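Local coordinates for GrpU microcompartment shell protein (Pectobacterium wasabiae, PDB 4OLP) that forms part of the shell of a glycyl-radical type bacterial microcompartment and probably binds an iron-sulfur cluster, consistent with a role in electron transport, at residues B[16-19]-B[25-28]; B[34-39]-B[83-88]; B[49-54]-B[60-65]. One frame throughout, in Å; residues are numbered along the deposited sequence.

Interaction 1: B[16-19]-B[25-28]; sequences MLKR and SRNR
Lys18 and Arg26 carry most of this surface contact between helix 11-19 and the short helix 23-26. Earlier in the first segment the side chains serve other surfaces. Met16 packs on Ala51, and Leu17 on Tyr48, of a neighbouring subunit. At Lys18 the helix meets Arg26 through its backbone. Lys18 O takes a hydrogen bond from Arg26 NE at 2.9 Å, with an N-H...O angle of 157°. Arg26 NH2 gives Lys18 O a second, weak bond at 3.3 Å. One carbonyl oxygen thus sits at the edge of the guanidinium group, close to its plane. Seen from the carbonyl the fit is less regular, because Arg26 NE stands well above the carbonyl plane. The Arg26 side chain is extended from CG to NE, which carries its charged end across to the other helix. The Lys18 side chain starts alongside it, with CB of Lys18 4.2 Å from CG of Arg26. Its first torsion, -75°, sets CG beside the backbone N, and the straight chain then runs past the Arg26 backbone. Lys18 CE lies 3.9 Å from Arg26 O, while Lys18 NZ forms a salt bridge with Glu30. At Arg19 only the backbone comes close. Arg19 O approaches the same guanidinium edge at 3.8 Å from Arg26 NH2, without a bond. The pairing links two helices that follow each other in the chain, on the surface of a BMC subunit where neighbouring subunits also meet.

Interaction 2: B[34-39]-B[83-88]; sequences IDAIGL and AAVNEA
Val85 of helix 82-92 packs its side chain against the Ala36-Gly38 part of strand 36-42. This is helix-on-sheet packing within the BMC domain. The axes of the strand and helix segments lie 8.1 Å apart and run nearly parallel, at 14°. The close part is small and wholly apolar in its side chains. Both methyls of Val85 take part. The first torsion of Val85, 172°, places CG1 opposite the backbone N, and the two methyls spread along the strand. Val85 CG2 meets Ala36 CB at 4.0 Å. The same Val85 CG2 lies 3.6 Å from Ala36 O. CG1 goes the other way, to Gly38. Glycine presents bare backbone there, and the helix can come in over the strand at this point. Ile37 turns its side chain to the other face of the sheet, against Leu14 and Leu17 of helix 11-19. The loose side lies on the far surface of helix 82-92, where Glu87 is exposed and does not touch the strand. Ala83 is exposed too. The start of the strand is irregular: Asp35 and Ala36 both face Gly80 in a classic beta bulge. The Asp35 carboxylate turns to Arg33 in a salt bridge. At the packed end, Val85 CG1 lies 3.6 Å from Gly38 N and 3.9 Å from Gly38 CA.

Interaction 3: B[49-54]-B[60-65]; sequences FYADQA and VAVSEI
Val62 overlaps Ala51 and Ala54, which lie one turn apart on helix 44-56. Val62 CG2 meets Ala51 CB at 3.9 Å and also touches the Ala51 carbonyl oxygen. Its CG1 methyl faces Ala54 CB, but the modelled separation is shorter than carbons allow and its value is doubtful. The first torsion of Val62, -79°, sets CG1 beside the backbone N and CG2 between N and the carbonyl carbon. Val60 repeats the theme two residues earlier on the same face of the strand. Val60 CG2 reaches Ala54 CB at 3.7 Å and lies against the Ala54 carbonyl oxygen. This is the firmer of the two contacts to Ala54. The CA atoms of Ala51 and Val62 are 5.8 Å apart, a close approach that fits the small alanine side chains. The axes of the helix and strand segments pass at 7.8 Å and run in roughly opposite directions, at 153°. Strand 60-65 is one edge of the sheet within this chain. Helix 44-56 joins strand 36-42 to it, and strand 74-80 lies between the two strands in the sheet. Ala61 and Ser63 point to the other face of the sheet, and Ser63 OG gives a hydrogen bond to Glu64 O at 2.8 Å. On the side of the helix turned from the strand, Asp52 OD1 is hydrogen-bonded to Thr13 and Thr10 of a neighbouring subunit. Across the two segments the contact is made by methyl groups and backbone carbonyls. It has no directional bond, so between these two segments the contact probably relies on burial of methyl groups and close fit.

Overall arrangement
Interactions 2 and 3 are buried and apolar, and both pack a helix against the same antiparallel sheet. They meet where Ala84 CB touches Val60 CG1. Interaction 1 is a surface contact between two helices and depends on a polar grip on a backbone oxygen. Its segments also reach the other contacts: Leu17 packs on Ile37 of interaction 2, and Arg28 NH2 probably bonds to Val62 O of interaction 3. Interactions 1 and 2 lie on opposite sides of the chain's centre, about 16 Å apart between centres. Interactions 1 and 3 both touch the same neighbouring subunit, although one is polar and the other apolar.

Interaction 1: B[16-19]-B[25-28]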
loop_
_atom_site.group_PDB
_atom_site.type_symbol
_atom_site.label_atom_id
_atom_site.label_comp_id
_atom_site.label_asym_id
_atom_site.label_seq_id
_atom_site.Cartn_x
_atom_site.Cartn_y
_atom_site.Cartn_z
ATOM N N MET B 16 -22.566 0.956 -7.144
ATOM C CA MET B 16 -21.120 0.697 -7.137
ATOM C C MET B 16 -20.400 1.683 -6.236
ATOM O O MET B 16 -19.484 1.322 -5.483
ATOM C CB MET B 16 -20.539 0.760 -8.558
ATOM C CG MET B 16 -20.707 -0.543 -9.318
ATOM S SD MET B 16 -20.367 -0.459 -11.094
ATOM C CE MET B 16 -18.596 -0.187 -11.134
ATOM N N LEU B 17 -20.824 2.933 -6.326
ATOM C CA LEU B 17 -20.218 3.996 -5.542
ATOM C C LEU B 17 -20.568 3.865 -4.074
ATOM O O LEU B 17 -19.690 4.046 -3.246
ATOM C CB LEU B 17 -20.626 5.368 -6.076
ATOM C CG LEU B 17 -19.976 5.700 -7.427
ATOM C CD1 LEU B 17 -20.623 6.933 -8.026
ATOM C CD2 LEU B 17 -18.472 5.918 -7.312
ATOM N N LYS B 18 -21.823 3.517 -3.768
ATOM C CA LYS B 18 -22.281 3.331 -2.379
ATOM C C LYS B 18 -21.508 2.256 -1.656
ATOM O O LYS B 18 -21.168 2.412 -0.490
ATOM C CB LYS B 18 -23.766 3.015 -2.311
ATOM C CG LYS B 18 -24.639 4.226 -2.546
ATOM C CD LYS B 18 -26.091 3.903 -2.274
ATOM C CE LYS B 18 -26.912 5.179 -2.274
ATOM N NZ LYS B 18 -28.327 4.930 -1.884
ATOM N N ARG B 19 -21.199 1.176 -2.364
ATOM C CA ARG B 19 -20.350 0.119 -1.813
ATOM C C ARG B 19 -18.994 0.639 -1.420
ATOM O O ARG B 19 -18.375 0.107 -0.524
ATOM C CB ARG B 19 -20.136 -0.983 -2.837
ATOM C CG ARG B 19 -21.195 -2.047 -2.784
ATOM C CD ARG B 19 -21.520 -2.443 -4.208
ATOM N NE ARG B 19 -22.930 -2.773 -4.404
ATOM C CZ ARG B 19 -23.458 -3.114 -5.577
ATOM N NH1 ARG B 19 -22.685 -3.210 -6.659
ATOM N NH2 ARG B 19 -24.757 -3.377 -5.670
ATOM N N SER B 25 -22.190 8.061 5.124
ATOM C CA SER B 25 -22.420 8.877 3.930
ATOM C C SER B 25 -23.554 8.325 3.076
ATOM O O SER B 25 -24.261 9.085 2.430
ATOM C CB SER B 25 -21.128 9.020 3.093
ATOM O OG SER B 25 -20.024 9.346 3.917
ATOM N N ARG B 26 -23.713 7.010 3.037
ATOM C CA ARG B 26 -24.773 6.421 2.166
ATOM C C ARG B 26 -26.177 7.061 2.120
ATOM O O ARG B 26 -26.789 7.141 1.037
ATOM C CB ARG B 26 -24.935 4.943 2.464
ATOM C CG ARG B 26 -23.876 4.125 1.788
ATOM C CD ARG B 26 -23.820 2.755 2.378
ATOM N NE ARG B 26 -22.563 2.156 2.016
ATOM C CZ ARG B 26 -21.983 1.184 2.695
ATOM N NH1 ARG B 26 -22.566 0.696 3.787
ATOM N NH2 ARG B 26 -20.807 0.718 2.284
ATOM N N ASN B 27 -26.706 7.469 3.269
ATOM C CA ASN B 27 -28.031 8.118 3.317
ATOM C C ASN B 27 -28.041 9.450 2.588
ATOM O O ASN B 27 -29.058 9.860 2.022
ATOM C CB ASN B 27 -28.479 8.381 4.768
ATOM C CG ASN B 27 -29.106 7.163 5.457
ATOM O OD1 ASN B 27 -29.455 6.159 4.836
ATOM N ND2 ASN B 27 -29.258 7.268 6.770
ATOM N N ARG B 28 -26.927 10.169 2.622
ATOM C CA ARG B 28 -26.915 11.498 2.009
ATOM C C ARG B 28 -27.308 11.525 0.507
ATOM O O ARG B 28 -27.653 12.588 -0.043
ATOM C CB ARG B 28 -25.554 12.174 2.252
ATOM C CG ARG B 28 -25.421 12.719 3.680
ATOM C CD ARG B 28 -24.203 12.208 4.434
ATOM N NE ARG B 28 -22.953 12.739 3.888
ATOM C CZ ARG B 28 -21.754 12.604 4.458
ATOM N NH1 ARG B 28 -21.617 11.947 5.605
ATOM N NH2 ARG B 28 -20.679 13.125 3.872
#

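Interaction 2: B[34-39]-B[83-88]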
loop_
_atom_site.group_PDB
_atom_site.type_symbol
_atom_site.label_atom_id
_atom_site.label_comp_id
_atom_site.label_asym_id
_atom_site.label_seq_id
_atom_site.Cartn_x
_atom_site.Cartn_y
_atom_site.Cartn_z
ATOM N N ILE B 34 -29.641 13.571 -7.800
ATOM C CA ILE B 34 -28.354 13.304 -8.395
ATOM C C ILE B 34 -28.403 13.301 -9.906
ATOM O O ILE B 34 -28.506 12.247 -10.535
ATOM C CB ILE B 34 -27.758 12.003 -7.851
ATOM C CG1 ILE B 34 -27.610 12.106 -6.328
ATOM C CG2 ILE B 34 -26.403 11.732 -8.481
ATOM C CD1 ILE B 34 -27.292 10.808 -5.636
ATOM N N ASP B 35 -28.364 14.492 -10.477
ATOM C CA ASP B 35 -28.302 14.619 -11.921
ATOM C C ASP B 35 -26.914 14.160 -12.341
ATOM O O ASP B 35 -26.754 13.500 -13.366
ATOM C CB ASP B 35 -28.477 16.068 -12.367
ATOM C CG ASP B 35 -29.851 16.589 -12.189
ATOM O OD1 ASP B 35 -30.786 15.833 -12.500
ATOM O OD2 ASP B 35 -30.026 17.774 -11.814
ATOM N N ALA B 36 -25.909 14.510 -11.540
ATOM C CA ALA B 36 -24.537 14.261 -11.928
ATOM C C ALA B 36 -23.660 13.872 -10.744
ATOM O O ALA B 36 -23.988 14.132 -9.590
ATOM C CB ALA B 36 -23.984 15.496 -12.597
ATOM N N ILE B 37 -22.555 13.215 -11.058
ATOM C CA ILE B 37 -21.538 12.875 -10.081
ATOM C C ILE B 37 -20.185 13.327 -10.610
ATOM O O ILE B 37 -19.760 12.902 -11.684
ATOM C CB ILE B 37 -21.477 11.359 -9.816
ATOM C CG1 ILE B 37 -22.844 10.841 -9.368
ATOM C CG2 ILE B 37 -20.440 11.072 -8.747
ATOM C CD1 ILE B 37 -22.957 9.332 -9.316
ATOM N N GLY B 38 -19.507 14.156 -9.835
ATOM C CA GLY B 38 -18.180 14.578 -10.183
ATOM C C GLY B 38 -17.201 13.755 -9.370
ATOM O O GLY B 38 -17.376 13.567 -8.152
ATOM N N LEU B 39 -16.201 13.208 -10.046
ATOM C CA LEU B 39 -15.215 12.396 -9.392
ATOM C C LEU B 39 -13.904 13.059 -9.647
ATOM O O LEU B 39 -13.555 13.308 -10.790
ATOM C CB LEU B 39 -15.205 10.986 -9.968
ATOM C CG LEU B 39 -16.517 10.229 -9.804
ATOM C CD1 LEU B 39 -16.485 8.917 -10.567
ATOM C CD2 LEU B 39 -16.795 9.969 -8.328
ATOM N N ALA B 83 -25.680 21.774 -12.604
ATOM C CA ALA B 83 -25.076 23.096 -12.444
ATOM C C ALA B 83 -24.094 23.119 -11.286
ATOM O O ALA B 83 -22.933 23.520 -11.447
ATOM C CB ALA B 83 -26.155 24.140 -12.217
ATOM N N ALA B 84 -24.569 22.631 -10.144
ATOM C CA ALA B 84 -23.797 22.609 -8.911
ATOM C C ALA B 84 -22.533 21.749 -9.042
ATOM O O ALA B 84 -21.438 22.167 -8.650
ATOM C CB ALA B 84 -24.672 22.098 -7.789
ATOM N N VAL B 85 -22.679 20.563 -9.618
ATOM C CA VAL B 85 -21.544 19.664 -9.752
ATOM C C VAL B 85 -20.494 20.326 -10.631
ATOM O O VAL B 85 -19.319 20.358 -10.276
ATOM C CB VAL B 85 -21.956 18.301 -10.339
ATOM C CG1 VAL B 85 -20.732 17.455 -10.664
ATOM C CG2 VAL B 85 -22.855 17.565 -9.359
ATOM N N ASN B 86 -20.931 20.874 -11.761
ATOM C CA ASN B 86 -20.037 21.573 -12.683
ATOM C C ASN B 86 -19.361 22.759 -12.060
ATOM O O ASN B 86 -18.159 22.964 -12.242
ATOM C CB ASN B 86 -20.789 22.067 -13.898
ATOM C CG ASN B 86 -21.089 20.964 -14.868
ATOM O OD1 ASN B 86 -20.228 20.145 -15.194
ATOM N ND2 ASN B 86 -22.305 20.949 -15.355
ATOM N N GLU B 87 -20.127 23.545 -11.325
ATOM C CA GLU B 87 -19.541 24.635 -10.619
ATOM C C GLU B 87 -18.447 24.167 -9.678
ATOM O O GLU B 87 -17.410 24.799 -9.617
ATOM C CB GLU B 87 -20.577 25.368 -9.820
ATOM C CG GLU B 87 -19.954 26.539 -9.077
ATOM C CD GLU B 87 -20.921 27.380 -8.262
ATOM O OE1 GLU B 87 -22.085 26.993 -8.006
ATOM O OE2 GLU B 87 -20.482 28.462 -7.852
ATOM N N ALA B 88 -18.696 23.077 -8.941
ATOM C CA ALA B 88 -17.768 22.591 -7.938
ATOM C C ALA B 88 -16.476 22.135 -8.591
ATOM O O ALA B 88 -15.403 22.492 -8.138
ATOM C CB ALA B 88 -18.402 21.461 -7.140
#

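Interaction 3: B[49-54]-B[60-65]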
loop_
_atom_site.group_PDB
_atom_site.type_symbol
_atom_site.label_atom_id
_atom_site.label_comp_id
_atom_site.label_asym_id
_atom_site.label_seq_id
_atom_site.Cartn_x
_atom_site.Cartn_y
_atom_site.Cartn_z
ATOM N N PHE B 49 -10.785 19.935 2.495
ATOM C CA PHE B 49 -11.051 21.353 2.252
ATOM C C PHE B 49 -12.228 21.504 1.300
ATOM O O PHE B 49 -13.207 22.183 1.610
ATOM C CB PHE B 49 -9.824 22.086 1.707
ATOM C CG PHE B 49 -10.082 23.534 1.445
ATOM C CD1 PHE B 49 -10.146 24.447 2.495
ATOM C CD2 PHE B 49 -10.318 23.986 0.157
ATOM C CE1 PHE B 49 -10.421 25.791 2.254
ATOM C CE2 PHE B 49 -10.587 25.329 -0.086
ATOM C CZ PHE B 49 -10.637 26.227 0.962
ATOM N N TYR B 50 -12.144 20.824 0.171
ATOM C CA TYR B 50 -13.191 20.929 -0.818
ATOM C C TYR B 50 -14.480 20.212 -0.421
ATOM O O TYR B 50 -15.550 20.667 -0.800
ATOM C CB TYR B 50 -12.673 20.501 -2.197
ATOM C CG TYR B 50 -11.754 21.541 -2.810
ATOM C CD1 TYR B 50 -12.220 22.815 -3.108
ATOM C CD2 TYR B 50 -10.415 21.249 -3.066
ATOM C CE1 TYR B 50 -11.368 23.763 -3.653
ATOM C CE2 TYR B 50 -9.561 22.187 -3.606
ATOM C CZ TYR B 50 -10.038 23.446 -3.900
ATOM O OH TYR B 50 -9.174 24.380 -4.454
ATOM N N ALA B 51 -14.392 19.132 0.361
ATOM C CA ALA B 51 -15.601 18.458 0.880
ATOM C C ALA B 51 -16.399 19.386 1.770
ATOM O O ALA B 51 -17.611 19.545 1.647
ATOM C CB ALA B 51 -15.237 17.225 1.674
ATOM N N ASP B 52 -15.671 20.050 2.646
ATOM C CA ASP B 52 -16.257 20.933 3.611
ATOM C C ASP B 52 -17.022 22.041 2.871
ATOM O O ASP B 52 -18.154 22.377 3.237
ATOM C CB ASP B 52 -15.150 21.509 4.482
ATOM C CG ASP B 52 -15.644 22.590 5.403
ATOM O OD1 ASP B 52 -16.271 22.238 6.419
ATOM O OD2 ASP B 52 -15.401 23.787 5.098
ATOM N N GLN B 53 -16.386 22.593 1.836
ATOM C CA GLN B 53 -17.006 23.572 0.956
ATOM C C GLN B 53 -18.344 23.030 0.469
ATOM O O GLN B 53 -19.415 23.612 0.695
ATOM C CB GLN B 53 -16.074 23.759 -0.295
ATOM C CG GLN B 53 -14.760 24.515 -0.131
ATOM C CD GLN B 53 -14.999 25.957 0.182
ATOM O OE1 GLN B 53 -15.643 26.276 1.178
ATOM N NE2 GLN B 53 -14.503 26.849 -0.679
ATOM N N ALA B 54 -18.271 21.871 -0.162
ATOM C CA ALA B 54 -19.436 21.221 -0.733
ATOM C C ALA B 54 -20.508 20.901 0.289
ATOM O O ALA B 54 -21.705 20.967 -0.018
ATOM C CB ALA B 54 -19.024 19.938 -1.411
ATOM N N VAL B 60 -25.466 19.886 -3.264
ATOM C CA VAL B 60 -24.504 18.818 -3.430
ATOM C C VAL B 60 -24.258 18.133 -2.095
ATOM O O VAL B 60 -24.405 18.661 -1.010
ATOM C CB VAL B 60 -23.131 19.209 -4.065
ATOM C CG1 VAL B 60 -23.295 19.890 -5.421
ATOM C CG2 VAL B 60 -22.335 20.114 -3.133
ATOM N N ALA B 61 -23.829 16.919 -2.254
ATOM C CA ALA B 61 -23.411 16.044 -1.197
ATOM C C ALA B 61 -22.007 15.549 -1.575
ATOM O O ALA B 61 -21.653 15.499 -2.753
ATOM C CB ALA B 61 -24.389 14.911 -1.150
ATOM N N VAL B 62 -21.184 15.264 -0.581
ATOM C CA VAL B 62 -19.817 14.831 -0.837
ATOM C C VAL B 62 -19.493 13.585 -0.061
ATOM O O VAL B 62 -20.056 13.324 1.017
ATOM C CB VAL B 62 -18.752 15.881 -0.464
ATOM C CG1 VAL B 62 -18.681 16.936 -1.552
ATOM C CG2 VAL B 62 -19.033 16.502 0.903
ATOM N N SER B 63 -18.548 12.834 -0.594
ATOM C CA SER B 63 -18.090 11.667 0.097
ATOM C C SER B 63 -16.748 11.257 -0.447
ATOM O O SER B 63 -16.396 11.568 -1.584
ATOM C CB SER B 63 -19.100 10.540 -0.023
ATOM O OG SER B 63 -18.580 9.363 0.551
ATOM N N GLU B 64 -15.991 10.604 0.422
ATOM C CA GLU B 64 -14.770 9.966 0.049
ATOM C C GLU B 64 -15.174 8.720 -0.663
ATOM O O GLU B 64 -16.171 8.106 -0.304
ATOM C CB GLU B 64 -14.066 9.450 1.315
ATOM C CG GLU B 64 -13.913 10.438 2.478
ATOM C CD GLU B 64 -14.778 10.053 3.674
ATOM O OE1 GLU B 64 -16.016 10.249 3.575
ATOM O OE2 GLU B 64 -14.222 9.584 4.697
ATOM N N ILE B 65 -14.357 8.315 -1.624
ATOM C CA ILE B 65 -14.457 7.003 -2.250
ATOM C C ILE B 65 -13.134 6.296 -1.992
ATOM O O ILE B 65 -12.059 6.892 -2.199
ATOM C CB ILE B 65 -14.693 7.155 -3.768
ATOM C CG1 ILE B 65 -15.984 7.943 -4.046
ATOM C CG2 ILE B 65 -14.752 5.813 -4.466
ATOM C CD1 ILE B 65 -17.250 7.336 -3.465
#